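Local coordinates for protein putative glutathionylspermidine synthase (Methylobacillus flagellatus, PDB 3N6X) that is of unconfirmed function but probably works as an ATP-dependent ligase of the circularly permuted ATP-grasp type, perhaps joining glutathione to spermidine, at residues A[229-234]-A[274-279]; A[223-228]-A[233-238]; A[165-170]-A[309-314]; A[245-250]-A[259-264]. One frame throughout, in Å; residues are numbered along the deposited sequence. Where two conformers were deposited one is given.

Contact 1: A[229-234]-A[274-279]; sequences NSAYFE and YRRIDD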
loop_
_atom_site.group_PDB
_atom_site.type_symbol
_atom_site.label_atom_id
_atom_site.label_comp_id
_atom_site.label_asym_id
_atom_site.label_seq_id
_atom_site.Cartn_x
_atom_site.Cartn_y
_atom_site.Cartn_z
ATOM N N ASN A 229 -6.550 -4.579 -17.354
ATOM C CA ASN A 229 -5.978 -3.863 -16.224
ATOM C C ASN A 229 -5.112 -4.861 -15.434
ATOM O O ASN A 229 -5.533 -6.011 -15.207
ATOM C CB ASN A 229 -7.082 -3.275 -15.340
ATOM C CG ASN A 229 -6.560 -2.426 -14.217
ATOM O OD1 ASN A 229 -6.254 -2.916 -13.125
ATOM N ND2 ASN A 229 -6.419 -1.135 -14.468
ATOM N N SER A 230 -3.877 -4.437 -15.071
ATOM C CA SER A 230 -2.890 -5.278 -14.372
ATOM C C SER A 230 -3.423 -5.885 -13.055
ATOM O O SER A 230 -3.089 -7.033 -12.733
ATOM C CB SER A 230 -1.597 -4.500 -14.122
ATOM O OG SER A 230 -1.822 -3.323 -13.359
ATOM N N ALA A 231 -4.272 -5.126 -12.314
ATOM C CA ALA A 231 -4.826 -5.587 -11.037
ATOM C C ALA A 231 -6.220 -6.227 -11.177
ATOM O O ALA A 231 -6.868 -6.489 -10.163
ATOM C CB ALA A 231 -4.870 -4.427 -10.029
ATOM N N TYR A 232 -6.677 -6.504 -12.433
ATOM C CA TYR A 232 -8.009 -7.078 -12.656
ATOM C C TYR A 232 -8.247 -8.336 -11.867
ATOM O O TYR A 232 -9.305 -8.451 -11.241
ATOM C CB TYR A 232 -8.320 -7.286 -14.135
ATOM C CG TYR A 232 -9.713 -7.843 -14.385
ATOM C CD1 TYR A 232 -10.849 -7.102 -14.071
ATOM C CD2 TYR A 232 -9.891 -9.113 -14.924
ATOM C CE1 TYR A 232 -12.127 -7.587 -14.341
ATOM C CE2 TYR A 232 -11.165 -9.611 -15.196
ATOM C CZ TYR A 232 -12.283 -8.849 -14.895
ATOM O OH TYR A 232 -13.540 -9.337 -15.168
ATOM N N PHE A 233 -7.268 -9.285 -11.866
ATOM C CA PHE A 233 -7.442 -10.513 -11.096
ATOM C C PHE A 233 -7.730 -10.205 -9.627
ATOM O O PHE A 233 -8.630 -10.820 -9.059
ATOM C CB PHE A 233 -6.251 -11.487 -11.242
ATOM C CG PHE A 233 -6.365 -12.680 -10.313
ATOM C CD1 PHE A 233 -7.296 -13.686 -10.557
ATOM C CD2 PHE A 233 -5.632 -12.734 -9.130
ATOM C CE1 PHE A 233 -7.458 -14.745 -9.661
ATOM C CE2 PHE A 233 -5.794 -13.797 -8.237
ATOM C CZ PHE A 233 -6.707 -14.793 -8.508
ATOM N N GLU A 234 -7.022 -9.215 -9.027
ATOM C CA GLU A 234 -7.281 -8.819 -7.646
ATOM C C GLU A 234 -8.725 -8.325 -7.480
ATOM O O GLU A 234 -9.371 -8.689 -6.501
ATOM C CB GLU A 234 -6.269 -7.758 -7.148
ATOM C CG GLU A 234 -6.399 -7.506 -5.652
ATOM C CD GLU A 234 -5.397 -6.566 -5.012
ATOM O OE1 GLU A 234 -4.247 -7.001 -4.769
ATOM O OE2 GLU A 234 -5.815 -5.464 -4.593
ATOM N N TYR A 274 -17.303 0.149 -4.330
ATOM C CA TYR A 274 -15.897 0.023 -4.023
ATOM C C TYR A 274 -15.206 0.249 -5.351
ATOM O O TYR A 274 -15.266 -0.610 -6.230
ATOM C CB TYR A 274 -15.610 -1.378 -3.432
ATOM C CG TYR A 274 -14.147 -1.749 -3.264
ATOM C CD1 TYR A 274 -13.178 -0.773 -3.038
ATOM C CD2 TYR A 274 -13.753 -3.080 -3.197
ATOM C CE1 TYR A 274 -11.832 -1.108 -2.894
ATOM C CE2 TYR A 274 -12.413 -3.432 -3.020
ATOM C CZ TYR A 274 -11.453 -2.441 -2.881
ATOM O OH TYR A 274 -10.127 -2.786 -2.718
ATOM N N ARG A 275 -14.720 1.482 -5.578
ATOM C CA ARG A 275 -14.151 1.822 -6.887
ATOM C C ARG A 275 -12.696 1.430 -7.042
ATOM O O ARG A 275 -11.856 1.795 -6.212
ATOM C CB ARG A 275 -14.404 3.311 -7.279
ATOM C CG ARG A 275 -13.803 4.341 -6.339
ATOM C CD ARG A 275 -13.126 5.473 -7.087
ATOM N NE ARG A 275 -12.459 6.399 -6.168
ATOM C CZ ARG A 275 -11.142 6.607 -6.142
ATOM N NH1 ARG A 275 -10.350 5.995 -7.015
ATOM N NH2 ARG A 275 -10.612 7.448 -5.258
ATOM N N ARG A 276 -12.396 0.662 -8.092
ATOM C CA ARG A 276 -11.021 0.306 -8.414
ATOM C C ARG A 276 -10.636 0.955 -9.750
ATOM O O ARG A 276 -9.836 0.423 -10.518
ATOM C CB ARG A 276 -10.804 -1.225 -8.387
ATOM C CG ARG A 276 -10.912 -1.842 -6.969
ATOM C CD ARG A 276 -9.807 -1.379 -6.001
ATOM N NE ARG A 276 -8.477 -1.826 -6.432
ATOM C CZ ARG A 276 -7.874 -2.917 -5.977
ATOM N NH1 ARG A 276 -8.446 -3.655 -5.033
ATOM N NH2 ARG A 276 -6.690 -3.275 -6.454
ATOM N N ILE A 277 -11.226 2.118 -10.006
ATOM C CA ILE A 277 -10.974 2.955 -11.181
ATOM C C ILE A 277 -10.501 4.326 -10.670
ATOM O O ILE A 277 -10.971 4.767 -9.623
ATOM C CB ILE A 277 -12.281 3.081 -12.035
ATOM C CG1 ILE A 277 -12.715 1.710 -12.595
ATOM C CG2 ILE A 277 -12.121 4.096 -13.145
ATOM C CD1 ILE A 277 -13.881 1.734 -13.523
ATOM N N ASP A 278 -9.573 4.995 -11.391
ATOM C CA ASP A 278 -9.108 6.333 -10.995
ATOM C C ASP A 278 -10.224 7.351 -11.131
ATOM O O ASP A 278 -11.075 7.209 -12.016
ATOM C CB ASP A 278 -7.914 6.765 -11.854
ATOM C CG ASP A 278 -6.620 6.043 -11.535
ATOM O OD1 ASP A 278 -6.329 5.841 -10.324
ATOM O OD2 ASP A 278 -5.857 5.751 -12.484
ATOM N N ASP A 279 -10.216 8.400 -10.267
ATOM C CA ASP A 279 -11.180 9.523 -10.302
ATOM C C ASP A 279 -11.457 9.977 -11.709
ATOM O O ASP A 279 -12.602 10.144 -12.089
ATOM C CB ASP A 279 -10.616 10.738 -9.523
ATOM C CG ASP A 279 -10.665 10.610 -8.033
ATOM O OD1 ASP A 279 -11.262 9.631 -7.544
ATOM O OD2 ASP A 279 -10.135 11.507 -7.349
HETATM O O HOH W 1 -7.237 0.691 -11.832
#
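Arg276 presents the end of its guanidinium to a single carboxylate oxygen of Glu234, with NH2 of Arg276 3.0 Å and NH1 3.2 Å from OE2 of Glu234. The oxygen lies near the guanidinium plane, yet the carboxylate is turned steeply against it, the two planes being 73° apart. OE2 therefore meets NH1 on its anti lone pair and receives NH2 from above the carboxylate plane. CG of Arg276 rests over one face of the Tyr274 ring, toward its rim, and bends at chi2 and chi3 (both -65°) bring NH1 round to the tyrosine hydroxyl, 3.0 Å from OH of Tyr274. The salt bridge joins the first turn of helix 232-242 to the loop leaving strand 268-275, and OE1 of Glu234 extends it by accepting from Gly169 N and Ser171 OG at the start of helix 170-183. A leucine in place of Arg276 would probably leave the buried Glu234 carboxylate without its countercharge. Ahead of the helix, OD1 of Asn229 accepts from the backbone N of Ala231 at 3.1 Å, forming an Asx turn. A water donates to Arg276 O and is held weakly by ND2 of Asn229.

Contact 2: A[223-228]-A[233-238]; sequences LTPGAY and FEHAFI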
loop_
_atom_site.group_PDB
_atom_site.type_symbol
_atom_site.label_atom_id
_atom_site.label_comp_id
_atom_site.label_asym_id
_atom_site.label_seq_id
_atom_site.Cartn_x
_atom_site.Cartn_y
_atom_site.Cartn_z
ATOM N N LEU A 223 -16.628 -1.716 -8.707
ATOM C CA LEU A 223 -16.492 -1.163 -10.060
ATOM C C LEU A 223 -15.046 -1.331 -10.583
ATOM O O LEU A 223 -14.110 -0.775 -10.014
ATOM C CB LEU A 223 -16.958 0.301 -10.102
ATOM C CG LEU A 223 -16.718 1.093 -11.387
ATOM C CD1 LEU A 223 -17.567 0.557 -12.555
ATOM C CD2 LEU A 223 -16.998 2.568 -11.165
ATOM N N THR A 224 -14.880 -2.169 -11.618
ATOM C CA THR A 224 -13.577 -2.473 -12.214
ATOM C C THR A 224 -13.431 -1.855 -13.624
ATOM O O THR A 224 -14.417 -1.788 -14.373
ATOM C CB THR A 224 -13.351 -4.015 -12.260
ATOM O OG1 THR A 224 -12.043 -4.283 -12.760
ATOM C CG2 THR A 224 -14.381 -4.747 -13.146
ATOM N N PRO A 225 -12.194 -1.456 -14.038
ATOM C CA PRO A 225 -12.013 -1.012 -15.432
ATOM C C PRO A 225 -12.165 -2.178 -16.418
ATOM O O PRO A 225 -12.566 -1.969 -17.556
ATOM C CB PRO A 225 -10.603 -0.429 -15.447
ATOM C CG PRO A 225 -9.908 -1.053 -14.310
ATOM C CD PRO A 225 -10.923 -1.439 -13.285
ATOM N N GLY A 226 -11.913 -3.399 -15.946
ATOM C CA GLY A 226 -12.039 -4.609 -16.751
ATOM C C GLY A 226 -10.746 -5.394 -16.878
ATOM O O GLY A 226 -9.722 -5.021 -16.282
ATOM N N ALA A 227 -10.784 -6.492 -17.690
ATOM C CA ALA A 227 -9.670 -7.439 -17.902
ATOM C C ALA A 227 -8.346 -6.833 -18.368
ATOM O O ALA A 227 -7.285 -7.334 -17.980
ATOM C CB ALA A 227 -10.096 -8.555 -18.829
ATOM N N TYR A 228 -8.389 -5.760 -19.177
ATOM C CA TYR A 228 -7.151 -5.126 -19.645
ATOM C C TYR A 228 -6.552 -4.155 -18.623
ATOM O O TYR A 228 -6.082 -3.068 -18.975
ATOM C CB TYR A 228 -7.321 -4.498 -21.027
ATOM C CG TYR A 228 -6.904 -5.432 -22.142
ATOM C CD1 TYR A 228 -5.560 -5.607 -22.466
ATOM C CD2 TYR A 228 -7.846 -6.201 -22.826
ATOM C CE1 TYR A 228 -5.167 -6.490 -23.469
ATOM C CE2 TYR A 228 -7.466 -7.074 -23.841
ATOM C CZ TYR A 228 -6.122 -7.221 -24.157
ATOM O OH TYR A 228 -5.732 -8.086 -25.146
ATOM N N PHE A 233 -7.268 -9.285 -11.866
ATOM C CA PHE A 233 -7.442 -10.513 -11.096
ATOM C C PHE A 233 -7.730 -10.205 -9.627
ATOM O O PHE A 233 -8.630 -10.820 -9.059
ATOM C CB PHE A 233 -6.251 -11.487 -11.242
ATOM C CG PHE A 233 -6.365 -12.680 -10.313
ATOM C CD1 PHE A 233 -7.296 -13.686 -10.557
ATOM C CD2 PHE A 233 -5.632 -12.734 -9.130
ATOM C CE1 PHE A 233 -7.458 -14.745 -9.661
ATOM C CE2 PHE A 233 -5.794 -13.797 -8.237
ATOM C CZ PHE A 233 -6.707 -14.793 -8.508
ATOM N N GLU A 234 -7.022 -9.215 -9.027
ATOM C CA GLU A 234 -7.281 -8.819 -7.646
ATOM C C GLU A 234 -8.725 -8.325 -7.480
ATOM O O GLU A 234 -9.371 -8.689 -6.501
ATOM C CB GLU A 234 -6.269 -7.758 -7.148
ATOM C CG GLU A 234 -6.399 -7.506 -5.652
ATOM C CD GLU A 234 -5.397 -6.566 -5.012
ATOM O OE1 GLU A 234 -4.247 -7.001 -4.769
ATOM O OE2 GLU A 234 -5.815 -5.464 -4.593
ATOM N N HIS A 235 -9.255 -7.565 -8.475
ATOM C CA HIS A 235 -10.629 -7.042 -8.422
ATOM C C HIS A 235 -11.632 -8.202 -8.398
ATOM O O HIS A 235 -12.528 -8.231 -7.548
ATOM C CB HIS A 235 -10.920 -6.114 -9.629
ATOM C CG HIS A 235 -9.915 -5.010 -9.841
ATOM N ND1 HIS A 235 -9.964 -4.204 -10.964
ATOM C CD2 HIS A 235 -8.886 -4.597 -9.051
ATOM C CE1 HIS A 235 -8.961 -3.347 -10.835
ATOM N NE2 HIS A 235 -8.272 -3.561 -9.710
ATOM N N ALA A 236 -11.451 -9.179 -9.312
ATOM C CA ALA A 236 -12.316 -10.344 -9.419
ATOM C C ALA A 236 -12.198 -11.221 -8.157
ATOM O O ALA A 236 -13.224 -11.625 -7.587
ATOM C CB ALA A 236 -11.958 -11.149 -10.673
ATOM N N PHE A 237 -10.941 -11.425 -7.673
ATOM C CA PHE A 237 -10.638 -12.209 -6.473
ATOM C C PHE A 237 -11.270 -11.606 -5.204
ATOM O O PHE A 237 -11.996 -12.321 -4.498
ATOM C CB PHE A 237 -9.110 -12.404 -6.309
ATOM C CG PHE A 237 -8.668 -12.986 -4.981
ATOM C CD1 PHE A 237 -8.829 -14.345 -4.706
ATOM C CD2 PHE A 237 -8.087 -12.178 -4.005
ATOM C CE1 PHE A 237 -8.422 -14.884 -3.474
ATOM C CE2 PHE A 237 -7.686 -12.717 -2.772
ATOM C CZ PHE A 237 -7.850 -14.068 -2.518
ATOM N N ILE A 238 -11.020 -10.292 -4.919
ATOM C CA ILE A 238 -11.579 -9.670 -3.728
ATOM C C ILE A 238 -13.120 -9.623 -3.753
ATOM O O ILE A 238 -13.749 -9.952 -2.757
ATOM C CB ILE A 238 -10.863 -8.322 -3.344
ATOM C CG1 ILE A 238 -11.046 -7.976 -1.857
ATOM C CG2 ILE A 238 -11.246 -7.167 -4.249
ATOM C CD1 ILE A 238 -10.104 -8.702 -0.936
#
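This is a buried, largely polar contact inside one strand-loop-helix unit, where the loop after strand 220-223 meets the first turn of helix 232-242. OG1 of Thr224 lies 2.7 Å from ND1 of His235, a short hydrogen bond. The hydroxyl oxygen sits in the plane of the imidazole, at its edge. Thr224 directs it there with OG1 opposite the backbone nitrogen (chi1 -176°). Pro225 adds an apolar touch at the same ring edge, its CD 3.7 Å from CE1 of His235. The helix belongs to a beta-alpha-beta crossover, since it leads into strand 245-247, which pairs in parallel with strand 220-223; Leu246 of that second strand packs on both Thr224 and His235. An alanine in place of His235 would remove the imidazole and is likely to leave the Thr224 hydroxyl without this partner and Pro225 CD without its packing surface. Within the loop, the backbone N of Gly226 also approaches OG1 of Thr224, in a weak bond of 3.3 Å.

Contact 3: A[165-170]-A[309-314]; sequences RTPSGV and LANAVG. With SO4 (sulfate ion), chain B.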
loop_
_atom_site.group_PDB
_atom_site.type_symbol
_atom_site.label_atom_id
_atom_site.label_comp_id
_atom_site.label_asym_id
_atom_site.label_seq_id
_atom_site.Cartn_x
_atom_site.Cartn_y
_atom_site.Cartn_z
ATOM N N ARG A 165 -5.455 6.063 -3.088
ATOM C CA ARG A 165 -6.277 6.157 -4.301
ATOM C C ARG A 165 -7.064 4.856 -4.552
ATOM O O ARG A 165 -8.273 4.811 -4.273
ATOM C CB ARG A 165 -5.414 6.584 -5.513
ATOM C CG ARG A 165 -4.912 8.028 -5.366
ATOM C CD ARG A 165 -3.752 8.358 -6.267
ATOM N NE ARG A 165 -2.981 9.476 -5.733
ATOM C CZ ARG A 165 -2.256 10.310 -6.469
ATOM N NH1 ARG A 165 -2.203 10.167 -7.786
ATOM N NH2 ARG A 165 -1.592 11.302 -5.896
ATOM N N THR A 166 -6.383 3.798 -5.038
ATOM C CA THR A 166 -6.967 2.444 -5.206
ATOM C C THR A 166 -5.908 1.421 -4.680
ATOM O O THR A 166 -5.347 0.657 -5.487
ATOM C CB THR A 166 -7.340 2.170 -6.712
ATOM O OG1 THR A 166 -6.165 2.324 -7.519
ATOM C CG2 THR A 166 -8.469 3.078 -7.230
ATOM N N PRO A 167 -5.485 1.514 -3.367
ATOM C CA PRO A 167 -4.395 0.636 -2.878
ATOM C C PRO A 167 -4.578 -0.839 -3.220
ATOM O O PRO A 167 -5.702 -1.364 -3.174
ATOM C CB PRO A 167 -4.379 0.889 -1.361
ATOM C CG PRO A 167 -5.670 1.559 -1.066
ATOM C CD PRO A 167 -6.009 2.355 -2.276
ATOM N N SER A 168 -3.481 -1.497 -3.606
ATOM C CA SER A 168 -3.528 -2.897 -4.027
ATOM C C SER A 168 -2.466 -3.743 -3.334
ATOM O O SER A 168 -1.576 -3.204 -2.681
ATOM C CB SER A 168 -3.373 -2.992 -5.542
ATOM O OG SER A 168 -2.154 -2.399 -5.961
ATOM N N GLY A 169 -2.577 -5.070 -3.479
ATOM C CA GLY A 169 -1.605 -6.005 -2.928
ATOM C C GLY A 169 -2.170 -7.032 -1.966
ATOM O O GLY A 169 -1.474 -7.992 -1.638
ATOM N N VAL A 170 -3.445 -6.855 -1.501
ATOM C CA VAL A 170 -4.051 -7.797 -0.548
ATOM C C VAL A 170 -4.124 -9.221 -1.074
ATOM O O VAL A 170 -3.963 -10.160 -0.288
ATOM C CB VAL A 170 -5.386 -7.334 0.098
ATOM C CG1 VAL A 170 -5.311 -5.889 0.549
ATOM C CG2 VAL A 170 -6.556 -7.543 -0.834
ATOM N N LEU A 309 -18.996 6.351 -2.665
ATOM C CA LEU A 309 -17.822 5.879 -3.404
ATOM C C LEU A 309 -16.705 5.629 -2.417
ATOM O O LEU A 309 -16.504 6.420 -1.493
ATOM C CB LEU A 309 -17.373 6.898 -4.476
ATOM C CG LEU A 309 -18.398 7.197 -5.607
ATOM C CD1 LEU A 309 -17.844 8.197 -6.589
ATOM C CD2 LEU A 309 -18.814 5.929 -6.333
ATOM N N ALA A 310 -16.034 4.501 -2.554
ATOM C CA ALA A 310 -14.949 4.125 -1.660
ATOM C C ALA A 310 -13.805 3.535 -2.477
ATOM O O ALA A 310 -14.020 2.564 -3.176
ATOM C CB ALA A 310 -15.446 3.111 -0.637
ATOM N N ASN A 311 -12.612 4.160 -2.470
ATOM C CA ASN A 311 -12.312 5.386 -1.713
ATOM C C ASN A 311 -13.006 6.606 -2.332
ATOM O O ASN A 311 -13.418 6.575 -3.500
ATOM C CB ASN A 311 -10.801 5.613 -1.643
ATOM C CG ASN A 311 -10.065 4.620 -0.767
ATOM O OD1 ASN A 311 -10.657 3.792 -0.069
ATOM N ND2 ASN A 311 -8.758 4.724 -0.738
ATOM N N ALA A 312 -13.205 7.646 -1.522
ATOM C CA ALA A 312 -13.828 8.883 -1.959
ATOM C C ALA A 312 -13.078 9.485 -3.133
ATOM O O ALA A 312 -11.890 9.207 -3.316
ATOM C CB ALA A 312 -13.849 9.879 -0.809
ATOM N N VAL A 313 -13.762 10.337 -3.910
ATOM C CA VAL A 313 -13.158 11.113 -4.982
ATOM C C VAL A 313 -12.292 12.227 -4.311
ATOM O O VAL A 313 -12.699 12.784 -3.292
ATOM C CB VAL A 313 -14.280 11.726 -5.896
ATOM C CG1 VAL A 313 -13.721 12.801 -6.832
ATOM C CG2 VAL A 313 -15.000 10.638 -6.696
ATOM N N GLY A 314 -11.109 12.496 -4.866
ATOM C CA GLY A 314 -10.233 13.565 -4.385
ATOM C C GLY A 314 -9.278 13.225 -3.254
ATOM O O GLY A 314 -8.746 14.136 -2.610
HETATM S S SO4 B . -2.707 3.778 -4.813
HETATM O O1 SO4 B . -1.999 2.676 -4.194
HETATM O O2 SO4 B . -3.248 4.652 -3.793
HETATM O O3 SO4 B . -1.784 4.503 -5.661
HETATM O O4 SO4 B . -3.766 3.272 -5.639
HETATM O O HOH W 2 -10.536 3.086 -4.230
#
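Asn311 lays its side-chain amide beside the backbone of Arg165, with ND2 of Asn311 3.6 Å from O of Arg165 and 3.9 Å from CD of Pro167. The polar link between the two segments is instead a bridge through one water, which donates to O of Arg165 at 2.8 Å and accepts from N of Asn311 at 2.9 Å. The amide is anchored from outside: ND2 of Asn311 donates to Leu164 O and Ile144 O. The peptide before Asn311 is cis, and the Asn311 carbonyl accepts from Arg275 NE, which links this loop to the neighbouring strand 268-275.

In 165-170, the loop between strand 157-163 and helix 170-183, the backbone faces a bound sulfate. N of Arg165 donates to sulfate O2 at 2.7 Å, while N of Thr166 donates to sulfate O4 at the same length of 2.7 Å. With chi1 at 57°, OG1 of Thr166 stands between its backbone nitrogen and carbonyl carbon and adds a longer bond of 3.2 Å to sulfate O4. The Arg165 side chain runs instead to a salt bridge with Asp319. Backbone amides and a hydroxyl gathered round a tetrahedral anion make an oxyanion-binding loop; the sulfate probably came from the crystallisation liquor, but its place is consistent with a phosphate or carboxylate site in this ATP-grasp family.

Contact 4: A[245-250]-A[259-264]; sequences ELVEGQ and VYMRTT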
loop_
_atom_site.group_PDB
_atom_site.type_symbol
_atom_site.label_atom_id
_atom_site.label_comp_id
_atom_site.label_asym_id
_atom_site.label_seq_id
_atom_site.Cartn_x
_atom_site.Cartn_y
_atom_site.Cartn_z
ATOM N N GLU A 245 -21.080 -8.263 -6.435
ATOM C CA GLU A 245 -20.997 -8.201 -7.902
ATOM C C GLU A 245 -19.782 -7.429 -8.360
ATOM O O GLU A 245 -19.459 -6.379 -7.788
ATOM C CB GLU A 245 -22.267 -7.557 -8.499
ATOM C CG GLU A 245 -23.520 -8.394 -8.337
ATOM C CD GLU A 245 -23.530 -9.717 -9.086
ATOM O OE1 GLU A 245 -22.772 -9.861 -10.075
ATOM O OE2 GLU A 245 -24.317 -10.606 -8.690
ATOM N N LEU A 246 -19.109 -7.947 -9.393
ATOM C CA LEU A 246 -18.010 -7.291 -10.072
ATOM C C LEU A 246 -18.603 -6.623 -11.313
ATOM O O LEU A 246 -19.105 -7.315 -12.211
ATOM C CB LEU A 246 -16.945 -8.328 -10.472
ATOM C CG LEU A 246 -15.673 -7.784 -11.143
ATOM C CD1 LEU A 246 -14.794 -7.070 -10.143
ATOM C CD2 LEU A 246 -14.895 -8.912 -11.811
ATOM N N VAL A 247 -18.635 -5.287 -11.330
ATOM C CA VAL A 247 -19.254 -4.553 -12.422
ATOM C C VAL A 247 -18.269 -3.664 -13.170
ATOM O O VAL A 247 -17.247 -3.260 -12.622
ATOM C CB VAL A 247 -20.496 -3.730 -11.945
ATOM C CG1 VAL A 247 -21.609 -4.640 -11.415
ATOM C CG2 VAL A 247 -20.101 -2.669 -10.902
ATOM N N GLU A 248 -18.617 -3.331 -14.420
ATOM C CA GLU A 248 -17.922 -2.361 -15.260
ATOM C C GLU A 248 -18.879 -1.187 -15.448
ATOM O O GLU A 248 -20.056 -1.300 -15.095
ATOM C CB GLU A 248 -17.531 -2.990 -16.610
ATOM C CG GLU A 248 -16.342 -3.931 -16.480
ATOM C CD GLU A 248 -16.000 -4.757 -17.707
ATOM O OE1 GLU A 248 -16.267 -4.296 -18.842
ATOM O OE2 GLU A 248 -15.404 -5.844 -17.534
ATOM N N GLY A 249 -18.368 -0.056 -15.912
ATOM C CA GLY A 249 -19.163 1.161 -16.067
ATOM C C GLY A 249 -20.510 0.961 -16.744
ATOM O O GLY A 249 -21.548 1.407 -16.228
ATOM N N GLN A 250 -20.509 0.241 -17.876
ATOM C CA GLN A 250 -21.709 0.002 -18.699
ATOM C C GLN A 250 -22.791 -0.831 -18.002
ATOM O O GLN A 250 -23.938 -0.822 -18.448
ATOM C CB GLN A 250 -21.326 -0.594 -20.078
ATOM C CG GLN A 250 -20.647 -1.983 -20.012
ATOM C CD GLN A 250 -19.133 -1.931 -19.839
ATOM O OE1 GLN A 250 -18.529 -0.880 -19.522
ATOM N NE2 GLN A 250 -18.489 -3.081 -20.018
ATOM N N VAL A 259 -28.024 5.316 -8.344
ATOM C CA VAL A 259 -27.255 4.484 -9.266
ATOM C C VAL A 259 -27.898 3.121 -9.244
ATOM O O VAL A 259 -28.233 2.613 -8.158
ATOM C CB VAL A 259 -25.743 4.420 -8.854
ATOM C CG1 VAL A 259 -24.951 3.492 -9.776
ATOM C CG2 VAL A 259 -25.127 5.813 -8.835
ATOM N N TYR A 260 -28.103 2.529 -10.430
ATOM C CA TYR A 260 -28.738 1.228 -10.548
ATOM C C TYR A 260 -27.847 0.254 -11.246
ATOM O O TYR A 260 -27.091 0.634 -12.131
ATOM C CB TYR A 260 -30.073 1.351 -11.317
ATOM C CG TYR A 260 -31.108 2.168 -10.582
ATOM C CD1 TYR A 260 -31.970 1.576 -9.665
ATOM C CD2 TYR A 260 -31.203 3.540 -10.773
ATOM C CE1 TYR A 260 -32.871 2.335 -8.926
ATOM C CE2 TYR A 260 -32.126 4.305 -10.065
ATOM C CZ TYR A 260 -32.949 3.700 -9.130
ATOM O OH TYR A 260 -33.860 4.440 -8.432
HETATM N N MSE A 261 -27.961 -1.022 -10.887
HETATM C CA MSE A 261 -27.270 -2.089 -11.576
HETATM C C MSE A 261 -28.294 -2.807 -12.465
HETATM O O MSE A 261 -29.419 -3.044 -12.025
HETATM C CB MSE A 261 -26.647 -3.060 -10.571
HETATM C CG MSE A 261 -25.816 -4.167 -11.235
HETATM SE SE MSE A 261 -25.166 -5.480 -9.962
HETATM C CE MSE A 261 -26.541 -5.370 -8.639
ATOM N N ARG A 262 -27.922 -3.103 -13.723
ATOM C CA ARG A 262 -28.807 -3.795 -14.665
ATOM C C ARG A 262 -28.928 -5.274 -14.305
ATOM O O ARG A 262 -27.914 -5.968 -14.179
ATOM C CB ARG A 262 -28.278 -3.680 -16.111
ATOM C CG ARG A 262 -27.942 -2.265 -16.572
ATOM C CD ARG A 262 -27.444 -2.278 -18.008
ATOM N NE ARG A 262 -26.725 -1.055 -18.360
ATOM C CZ ARG A 262 -27.315 0.059 -18.772
ATOM N NH1 ARG A 262 -28.637 0.117 -18.881
ATOM N NH2 ARG A 262 -26.592 1.133 -19.056
ATOM N N THR A 263 -30.161 -5.756 -14.128
ATOM C CA THR A 263 -30.441 -7.189 -13.911
ATOM C C THR A 263 -31.641 -7.595 -14.808
ATOM O O THR A 263 -32.478 -6.746 -15.131
ATOM C CB THR A 263 -30.707 -7.523 -12.404
ATOM O OG1 THR A 263 -32.078 -7.251 -12.073
ATOM C CG2 THR A 263 -29.761 -6.788 -11.442
ATOM N N THR A 264 -31.736 -8.877 -15.182
ATOM C CA THR A 264 -32.846 -9.356 -16.021
ATOM C C THR A 264 -34.218 -9.087 -15.368
ATOM O O THR A 264 -35.172 -8.752 -16.072
ATOM C CB THR A 264 -32.613 -10.822 -16.447
ATOM O OG1 THR A 264 -31.413 -10.882 -17.232
ATOM C CG2 THR A 264 -33.784 -11.392 -17.266
#
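Two strands of one mixed sheet that do not pair with each other meet here through side chains, with Met261 of strand 259-261 reaching across to Glu245 and Val247 of strand 245-247. Met261 is present as selenomethionine. Its chain runs extended as far as the selenium, with CG opposite the backbone nitrogen (chi1 -176°), and this carries SE of Met261 to 3.7 Å from CG of Glu245 and 3.9 Å from CG1 of Val247. The Glu245 side chain crosses it at about a right angle, touching through its methylenes. Strand 259-261 forms an antiparallel hairpin with strand 252-254, and Leu252 of the partner strand packs on both Val247 and Met261. Farther along, the contact turns polar: NE of Arg262 donates to the carbonyl O of Gln250 at 2.8 Å, nearly straight at 168° and in the carbonyl plane. NH2 of Arg262 adds a weak second bond to that oxygen. The Gln250 side chain turns back within its own segment, where NE2 of Gln250 donates to OE1 of Glu248 at 2.8 Å.

Followed from the N terminus, the chain first opens contact 3 at 165-170, a loop that closes only at 309-314 and encloses the other three. Contact 2 is a short closure from the end of strand 220-223 to helix 232-242. Contact 1 begins on the stretch where contact 2 ends, at the start of that helix, their ranges overlapping at Phe233 and Glu234, so the two follow one another and no pair of contacts crosses. Contact 4 is nested inside contact 1, and opens after contact 2 has closed. Strand 268-275 pairs with 308-310, 259-261 and 220-223, linking all four contacts through one sheet. The start of helix 232-242 also meets the sulfate-binding loop of contact 3.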